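Local coordinates for Serine/threonine-protein kinase Tel1 (Chaetomium thermophilum, PDB 6SKY) that probably phosphorylates serine and threonine residues that precede glutamine, signalling DNA damage such as double-strand breaks to the cell's checkpoint machinery, at residues R1599-E1604 and L1630-R1635; L2097-Q2102 and A2150-A2155. One frame throughout, in Å; residues are numbered along the deposited sequence.

Contact 1 of 2, residues R1599-E1604 and L1630-R1635; sequences RLDVIE and LAWAGR
A buried polar contact, centred on one carboxylate, joins a loop to a helix in this alpha-solenoid protein: the loop between helices 1578-1588 and 1606-1619 reaches across to one side of helix 1627-1644. D1601 carries it. Its CG lies anti to the backbone N (chi1 -163°), which brings the carboxylate within reach of both W1632 and R1635, residues of the helix spaced three apart. The two oxygens divide the work. OD1 accepts the backbone N-H of I1603, its N 2.9 Å away, from above the carboxylate plane, and so forms an Asx turn that fixes the loop's own shape. The same OD1 takes a weak but nearly straight hydrogen bond from W1632 NE1 at 3.4 Å; the acid meets the ring at its edge, the two planes being only 13° apart. OD2 makes the salt bridge, 3.0 Å from R1635 NH1. Here the groups meet tip to tip at the guanidinium edge, but their planes stand 60° apart, a single-point grip and not a two-pronged one. Arginine suits the place because it has N-H groups to spare: NH2 donates to the carbonyl of P1595. Apolar contacts complete the join, with V1602 CG1 lying 4.1 Å and I1603 CD1 4.3 Å from W1632 CZ2. F1592 and Y1629 also meet the indole, and side chains of helix 1557-1569 border it and V1602. A buried aspartate served by an arginine and two N-H donors would be expected to stay ionised, while tryptophan joins both halves of the contact, its nitrogen facing the acid and its benzene part touching the hydrocarbon.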
ATOM      1  N   ARG A1599      42.575 -10.331 -23.007  1.00 70.37           N
ATOM      2  CA  ARG A1599      42.795 -11.725 -23.354  1.00 70.37           C
ATOM      3  C   ARG A1599      44.270 -12.085 -23.320  1.00 70.37           C
ATOM      4  O   ARG A1599      44.606 -13.261 -23.164  1.00 70.37           O
ATOM      5  CB  ARG A1599      42.215 -12.023 -24.740  1.00 70.37           C
ATOM      6  CG  ARG A1599      41.867 -13.486 -24.956  1.00 70.37           C
ATOM      7  CD  ARG A1599      41.114 -13.707 -26.257  1.00 70.37           C
ATOM      8  NE  ARG A1599      40.572 -15.062 -26.341  1.00 70.37           N
ATOM      9  CZ  ARG A1599      39.988 -15.575 -27.420  1.00 70.37           C
ATOM     10  NH1 ARG A1599      39.867 -14.849 -28.523  1.00 70.37           N
ATOM     11  NH2 ARG A1599      39.525 -16.817 -27.396  1.00 70.37           N
ATOM     12  N   LEU A1600      45.149 -11.097 -23.459  1.00 67.20           N
ATOM     13  CA  LEU A1600      46.588 -11.287 -23.378  1.00 67.20           C
ATOM     14  C   LEU A1600      47.136 -10.964 -22.001  1.00 67.20           C
ATOM     15  O   LEU A1600      48.334 -10.712 -21.866  1.00 67.20           O
ATOM     16  CB  LEU A1600      47.288 -10.420 -24.420  1.00 67.20           C
ATOM     17  CG  LEU A1600      46.668 -10.442 -25.811  1.00 67.20           C
ATOM     18  CD1 LEU A1600      47.406  -9.483 -26.723  1.00 67.20           C
ATOM     19  CD2 LEU A1600      46.684 -11.850 -26.372  1.00 67.20           C
ATOM     20  N   ASP A1601      46.291 -10.953 -20.983  1.00 58.51           N
ATOM     21  CA  ASP A1601      46.672 -10.529 -19.650  1.00 58.51           C
ATOM     22  C   ASP A1601      46.914 -11.740 -18.764  1.00 58.51           C
ATOM     23  O   ASP A1601      46.264 -12.775 -18.908  1.00 58.51           O
ATOM     24  CB  ASP A1601      45.587  -9.639 -19.049  1.00 58.51           C
ATOM     25  CG  ASP A1601      46.071  -8.849 -17.866  1.00 58.51           C
ATOM     26  OD1 ASP A1601      46.624  -9.455 -16.935  1.00 58.51           O
ATOM     27  OD2 ASP A1601      45.901  -7.616 -17.866  1.00 58.51           O
ATOM     28  N   VAL A1602      47.865 -11.602 -17.840  1.00 57.39           N
ATOM     29  CA  VAL A1602      48.192 -12.707 -16.952  1.00 57.39           C
ATOM     30  C   VAL A1602      47.048 -12.994 -15.995  1.00 57.39           C
ATOM     31  O   VAL A1602      46.935 -14.113 -15.485  1.00 57.39           O
ATOM     32  CB  VAL A1602      49.506 -12.419 -16.201  1.00 57.39           C
ATOM     33  CG1 VAL A1602      49.334 -11.287 -15.210  1.00 57.39           C
ATOM     34  CG2 VAL A1602      50.011 -13.663 -15.514  1.00 57.39           C
ATOM     35  N   ILE A1603      46.186 -12.015 -15.746  1.00 55.92           N
ATOM     36  CA  ILE A1603      44.945 -12.209 -15.010  1.00 55.92           C
ATOM     37  C   ILE A1603      43.817 -11.771 -15.930  1.00 55.92           C
ATOM     38  O   ILE A1603      43.660 -10.574 -16.202  1.00 55.92           O
ATOM     39  CB  ILE A1603      44.920 -11.425 -13.694  1.00 55.92           C
ATOM     40  CG1 ILE A1603      45.982 -11.963 -12.740  1.00 55.92           C
ATOM     41  CG2 ILE A1603      43.552 -11.514 -13.062  1.00 55.92           C
ATOM     42  CD1 ILE A1603      45.921 -11.367 -11.366  1.00 55.92           C
ATOM     43  N   GLU A1604      43.040 -12.733 -16.420  1.00 62.94           N
ATOM     44  CA  GLU A1604      41.981 -12.449 -17.378  1.00 62.94           C
ATOM     45  C   GLU A1604      40.623 -13.025 -17.007  1.00 62.94           C
ATOM     46  O   GLU A1604      39.619 -12.588 -17.578  1.00 62.94           O
ATOM     47  CB  GLU A1604      42.369 -12.970 -18.767  1.00 62.94           C
ATOM     48  CG  GLU A1604      42.322 -14.470 -18.909  1.00 62.94           C
ATOM     49  CD  GLU A1604      42.859 -14.945 -20.245  1.00 62.94           C
ATOM     50  OE1 GLU A1604      44.049 -14.695 -20.530  1.00 62.94           O
ATOM     51  OE2 GLU A1604      42.091 -15.566 -21.010  1.00 62.94           O
ATOM     52  N   LEU A1630      49.782   0.889 -11.490  1.00 35.16           N
ATOM     53  CA  LEU A1630      48.557   1.248 -10.788  1.00 35.16           C
ATOM     54  C   LEU A1630      47.334   1.067 -11.669  1.00 35.16           C
ATOM     55  O   LEU A1630      46.275   0.686 -11.172  1.00 35.16           O
ATOM     56  CB  LEU A1630      48.627   2.681 -10.284  1.00 35.16           C
ATOM     57  CG  LEU A1630      49.528   2.895  -9.081  1.00 35.16           C
ATOM     58  CD1 LEU A1630      49.201   4.204  -8.437  1.00 35.16           C
ATOM     59  CD2 LEU A1630      49.363   1.777  -8.100  1.00 35.16           C
ATOM     60  N   ALA A1631      47.455   1.311 -12.970  1.00 32.98           N
ATOM     61  CA  ALA A1631      46.342   1.022 -13.864  1.00 32.98           C
ATOM     62  C   ALA A1631      46.049  -0.469 -13.913  1.00 32.98           C
ATOM     63  O   ALA A1631      44.886  -0.879 -13.899  1.00 32.98           O
ATOM     64  CB  ALA A1631      46.631   1.553 -15.260  1.00 32.98           C
ATOM     65  N   TRP A1632      47.089  -1.299 -13.964  1.00 35.23           N
ATOM     66  CA  TRP A1632      46.876  -2.743 -13.966  1.00 35.23           C
ATOM     67  C   TRP A1632      46.254  -3.218 -12.654  1.00 35.23           C
ATOM     68  O   TRP A1632      45.356  -4.070 -12.651  1.00 35.23           O
ATOM     69  CB  TRP A1632      48.199  -3.450 -14.238  1.00 35.23           C
ATOM     70  CG  TRP A1632      48.118  -4.926 -14.212  1.00 35.23           C
ATOM     71  CD1 TRP A1632      47.723  -5.740 -15.222  1.00 35.23           C
ATOM     72  CD2 TRP A1632      48.455  -5.777 -13.120  1.00 35.23           C
ATOM     73  NE1 TRP A1632      47.777  -7.047 -14.823  1.00 35.23           N
ATOM     74  CE2 TRP A1632      48.228  -7.094 -13.533  1.00 35.23           C
ATOM     75  CE3 TRP A1632      48.918  -5.551 -11.829  1.00 35.23           C
ATOM     76  CZ2 TRP A1632      48.449  -8.174 -12.706  1.00 35.23           C
ATOM     77  CZ3 TRP A1632      49.133  -6.619 -11.015  1.00 35.23           C
ATOM     78  CH2 TRP A1632      48.900  -7.916 -11.450  1.00 35.23           C
ATOM     79  N   ALA A1633      46.710  -2.674 -11.529  1.00 30.93           N
ATOM     80  CA  ALA A1633      46.137  -3.044 -10.244  1.00 30.93           C
ATOM     81  C   ALA A1633      44.688  -2.605 -10.142  1.00 30.93           C
ATOM     82  O   ALA A1633      43.861  -3.308  -9.557  1.00 30.93           O
ATOM     83  CB  ALA A1633      46.954  -2.438  -9.110  1.00 30.93           C
ATOM     84  N   GLY A1634      44.361  -1.444 -10.701  1.00 28.87           N
ATOM     85  CA  GLY A1634      42.975  -1.026 -10.743  1.00 28.87           C
ATOM     86  C   GLY A1634      42.122  -1.932 -11.598  1.00 28.87           C
ATOM     87  O   GLY A1634      40.982  -2.220 -11.259  1.00 28.87           O
ATOM     88  N   ARG A1635      42.661  -2.395 -12.718  1.00 34.04           N
ATOM     89  CA  ARG A1635      41.911  -3.326 -13.549  1.00 34.04           C
ATOM     90  C   ARG A1635      41.634  -4.629 -12.810  1.00 34.04           C
ATOM     91  O   ARG A1635      40.527  -5.170 -12.881  1.00 34.04           O
ATOM     92  CB  ARG A1635      42.674  -3.586 -14.837  1.00 34.04           C
ATOM     93  CG  ARG A1635      41.819  -4.006 -15.977  1.00 34.04           C
ATOM     94  CD  ARG A1635      42.659  -4.695 -17.002  1.00 34.04           C
ATOM     95  NE  ARG A1635      42.924  -3.868 -18.165  1.00 34.04           N
ATOM     96  CZ  ARG A1635      43.761  -4.216 -19.133  1.00 34.04           C
ATOM     97  NH1 ARG A1635      44.414  -5.362 -19.059  1.00 34.04           N
ATOM     98  NH2 ARG A1635      43.950  -3.417 -20.167  1.00 34.04           N
TER

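Contact 2 of 2, residues L2097-Q2102 and A2150-A2155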
ATOM      1  N   LEU A2097      35.431  -2.353 -25.059  1.00 34.19           N
ATOM      2  CA  LEU A2097      36.188  -1.621 -26.069  1.00 34.19           C
ATOM      3  C   LEU A2097      37.156  -2.524 -26.819  1.00 34.19           C
ATOM      4  O   LEU A2097      37.587  -2.184 -27.924  1.00 34.19           O
ATOM      5  CB  LEU A2097      36.956  -0.469 -25.437  1.00 34.19           C
ATOM      6  CG  LEU A2097      36.167   0.788 -25.106  1.00 34.19           C
ATOM      7  CD1 LEU A2097      37.096   1.826 -24.549  1.00 34.19           C
ATOM      8  CD2 LEU A2097      35.474   1.300 -26.336  1.00 34.19           C
ATOM      9  N   ASN A2098      37.503  -3.672 -26.248  1.00 43.79           N
ATOM     10  CA  ASN A2098      38.568  -4.514 -26.767  1.00 43.79           C
ATOM     11  C   ASN A2098      38.060  -5.777 -27.441  1.00 43.79           C
ATOM     12  O   ASN A2098      38.850  -6.687 -27.693  1.00 43.79           O
ATOM     13  CB  ASN A2098      39.531  -4.888 -25.644  1.00 43.79           C
ATOM     14  CG  ASN A2098      40.382  -3.734 -25.204  1.00 43.79           C
ATOM     15  OD1 ASN A2098      40.718  -2.860 -25.993  1.00 43.79           O
ATOM     16  ND2 ASN A2098      40.744  -3.725 -23.938  1.00 43.79           N
ATOM     17  N   VAL A2099      36.776  -5.867 -27.731  1.00 48.18           N
ATOM     18  CA  VAL A2099      36.271  -7.042 -28.426  1.00 48.18           C
ATOM     19  C   VAL A2099      36.690  -6.971 -29.884  1.00 48.18           C
ATOM     20  O   VAL A2099      36.721  -5.902 -30.498  1.00 48.18           O
ATOM     21  CB  VAL A2099      34.744  -7.173 -28.285  1.00 48.18           C
ATOM     22  CG1 VAL A2099      34.374  -7.443 -26.855  1.00 48.18           C
ATOM     23  CG2 VAL A2099      34.071  -5.935 -28.769  1.00 48.18           C
ATOM     24  N   ARG A2100      37.029  -8.128 -30.445  1.00 62.45           N
ATOM     25  CA  ARG A2100      37.513  -8.210 -31.809  1.00 62.45           C
ATOM     26  C   ARG A2100      36.616  -9.006 -32.740  1.00 62.45           C
ATOM     27  O   ARG A2100      36.708  -8.815 -33.955  1.00 62.45           O
ATOM     28  CB  ARG A2100      38.923  -8.821 -31.835  1.00 62.45           C
ATOM     29  CG  ARG A2100      39.992  -7.887 -31.310  1.00 62.45           C
ATOM     30  CD  ARG A2100      41.217  -8.627 -30.799  1.00 62.45           C
ATOM     31  NE  ARG A2100      40.946  -9.359 -29.566  1.00 62.45           N
ATOM     32  CZ  ARG A2100      41.884  -9.808 -28.738  1.00 62.45           C
ATOM     33  NH1 ARG A2100      41.543 -10.467 -27.640  1.00 62.45           N
ATOM     34  NH2 ARG A2100      43.164  -9.595 -29.002  1.00 62.45           N
ATOM     35  N   ASP A2101      35.757  -9.879 -32.225  1.00 65.58           N
ATOM     36  CA  ASP A2101      34.888 -10.665 -33.087  1.00 65.58           C
ATOM     37  C   ASP A2101      33.597 -10.980 -32.343  1.00 65.58           C
ATOM     38  O   ASP A2101      33.287 -10.374 -31.315  1.00 65.58           O
ATOM     39  CB  ASP A2101      35.605 -11.930 -33.565  1.00 65.58           C
ATOM     40  CG  ASP A2101      35.838 -11.926 -35.059  1.00 65.58           C
ATOM     41  OD1 ASP A2101      35.367 -10.978 -35.722  1.00 65.58           O
ATOM     42  OD2 ASP A2101      36.492 -12.859 -35.573  1.00 65.58           O
ATOM     43  N   GLN A2102      32.838 -11.935 -32.878  1.00 60.15           N
ATOM     44  CA  GLN A2102      31.539 -12.284 -32.322  1.00 60.15           C
ATOM     45  C   GLN A2102      31.664 -13.179 -31.100  1.00 60.15           C
ATOM     46  O   GLN A2102      30.896 -13.035 -30.140  1.00 60.15           O
ATOM     47  CB  GLN A2102      30.697 -12.978 -33.386  1.00 60.15           C
ATOM     48  CG  GLN A2102      30.455 -12.147 -34.613  1.00 60.15           C
ATOM     49  CD  GLN A2102      29.276 -11.232 -34.445  1.00 60.15           C
ATOM     50  OE1 GLN A2102      28.498 -11.380 -33.505  1.00 60.15           O
ATOM     51  NE2 GLN A2102      29.131 -10.274 -35.352  1.00 60.15           N
ATOM     52  N   ALA A2150      36.209  -4.390 -37.133  1.00 55.86           N
ATOM     53  CA  ALA A2150      35.755  -4.474 -38.516  1.00 55.86           C
ATOM     54  C   ALA A2150      34.473  -5.288 -38.639  1.00 55.86           C
ATOM     55  O   ALA A2150      33.466  -4.811 -39.173  1.00 55.86           O
ATOM     56  CB  ALA A2150      36.856  -5.073 -39.389  1.00 55.86           C
ATOM     57  N   GLY A2151      34.490  -6.524 -38.153  1.00 57.14           N
ATOM     58  CA  GLY A2151      33.389  -7.428 -38.412  1.00 57.14           C
ATOM     59  C   GLY A2151      32.232  -7.343 -37.441  1.00 57.14           C
ATOM     60  O   GLY A2151      31.485  -8.313 -37.290  1.00 57.14           O
ATOM     61  N   LEU A2152      32.061  -6.203 -36.785  1.00 52.81           N
ATOM     62  CA  LEU A2152      30.973  -5.995 -35.833  1.00 52.81           C
ATOM     63  C   LEU A2152      30.042  -4.939 -36.410  1.00 52.81           C
ATOM     64  O   LEU A2152      30.333  -3.744 -36.348  1.00 52.81           O
ATOM     65  CB  LEU A2152      31.514  -5.583 -34.473  1.00 52.81           C
ATOM     66  CG  LEU A2152      32.471  -6.573 -33.823  1.00 52.81           C
ATOM     67  CD1 LEU A2152      33.187  -5.920 -32.675  1.00 52.81           C
ATOM     68  CD2 LEU A2152      31.717  -7.780 -33.341  1.00 52.81           C
ATOM     69  N   THR A2153      28.925  -5.383 -36.974  1.00 45.40           N
ATOM     70  CA  THR A2153      27.963  -4.479 -37.577  1.00 45.40           C
ATOM     71  C   THR A2153      27.137  -3.799 -36.494  1.00 45.40           C
ATOM     72  O   THR A2153      27.268  -4.084 -35.306  1.00 45.40           O
ATOM     73  CB  THR A2153      27.067  -5.235 -38.549  1.00 45.40           C
ATOM     74  OG1 THR A2153      26.423  -6.308 -37.860  1.00 45.40           O
ATOM     75  CG2 THR A2153      27.888  -5.807 -39.675  1.00 45.40           C
ATOM     76  N   SER A2154      26.269  -2.881 -36.905  1.00 41.79           N
ATOM     77  CA  SER A2154      25.440  -2.187 -35.933  1.00 41.79           C
ATOM     78  C   SER A2154      24.311  -3.055 -35.404  1.00 41.79           C
ATOM     79  O   SER A2154      23.828  -2.808 -34.296  1.00 41.79           O
ATOM     80  CB  SER A2154      24.862  -0.916 -36.542  1.00 41.79           C
ATOM     81  OG  SER A2154      24.214  -0.151 -35.545  1.00 41.79           O
ATOM     82  N   ALA A2155      23.881  -4.060 -36.165  1.00 40.75           N
ATOM     83  CA  ALA A2155      22.873  -4.983 -35.665  1.00 40.75           C
ATOM     84  C   ALA A2155      23.402  -5.782 -34.483  1.00 40.75           C
ATOM     85  O   ALA A2155      22.675  -6.023 -33.518  1.00 40.75           O
ATOM     86  CB  ALA A2155      22.418  -5.912 -36.783  1.00 40.75           C
TER
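NE2 of Q2102 is gripped by one hydrogen bond, to OD2 of D2156 in the first turn of helix 2154-2174; the carbonyl O of G2151 is near it, 3.6 Å away, but is not bonded to it. The setting is the FAT domain, a helical array of the TPR clan, where the loop joining helices 2077-2097 and 2102-2119 packs against the turn that leads into helix 2154-2174. Q2102 leaves its backbone with CG anti to the carbonyl carbon and then bends at chi2 (-85°), so the chain runs alongside L2152 in the opposite sense and delivers the amide to the start of the neighbouring helix. A long, flexible amide suits this job: its bent chain carries the amide past the L2152 methyl CD2 (4.1 Å from Q2102 NE2) to the acid. D2156 OD2 has both Q2102 NE2 and, weakly, OG1 of the N-cap residue T2153 as partners at the helix start. L2152 is the apolar centre, and its branched end spreads over two neighbours. CD1 meets V2099 CG2 at 4.0 Å, the two side chains crossing at about a right angle, and W2141 of helix 2124-2143 touches both. The valine's beta branch puts CG2, the methyl that meets the leucine, in the crowded position between backbone N and carbonyl carbon. The other leucine methyl, CD2, lies 3.6 Å from the carbonyl O of D2101.

Read from the N terminus, contact 1 comes first: after helix 1578-1588 the chain enters 1599-1604, runs through helix 1606-1619 and returns in helix 1627-1644, closing a loop of 25 residues. More than 450 residues follow before contact 2 opens at 2097-2102, passes through helices 2102-2119 and 2124-2143 and closes at 2150-2155. The two loops are in series, neither enclosing nor crossing the other. Yet in space their centres are about 22 Å apart and their edges touch, R1599 CB lying 3.4 Å from R2100 NH1. R1599 also forms a salt bridge with E2104, tying the loop before helix 1606-1619 to the start of helix 2102-2119.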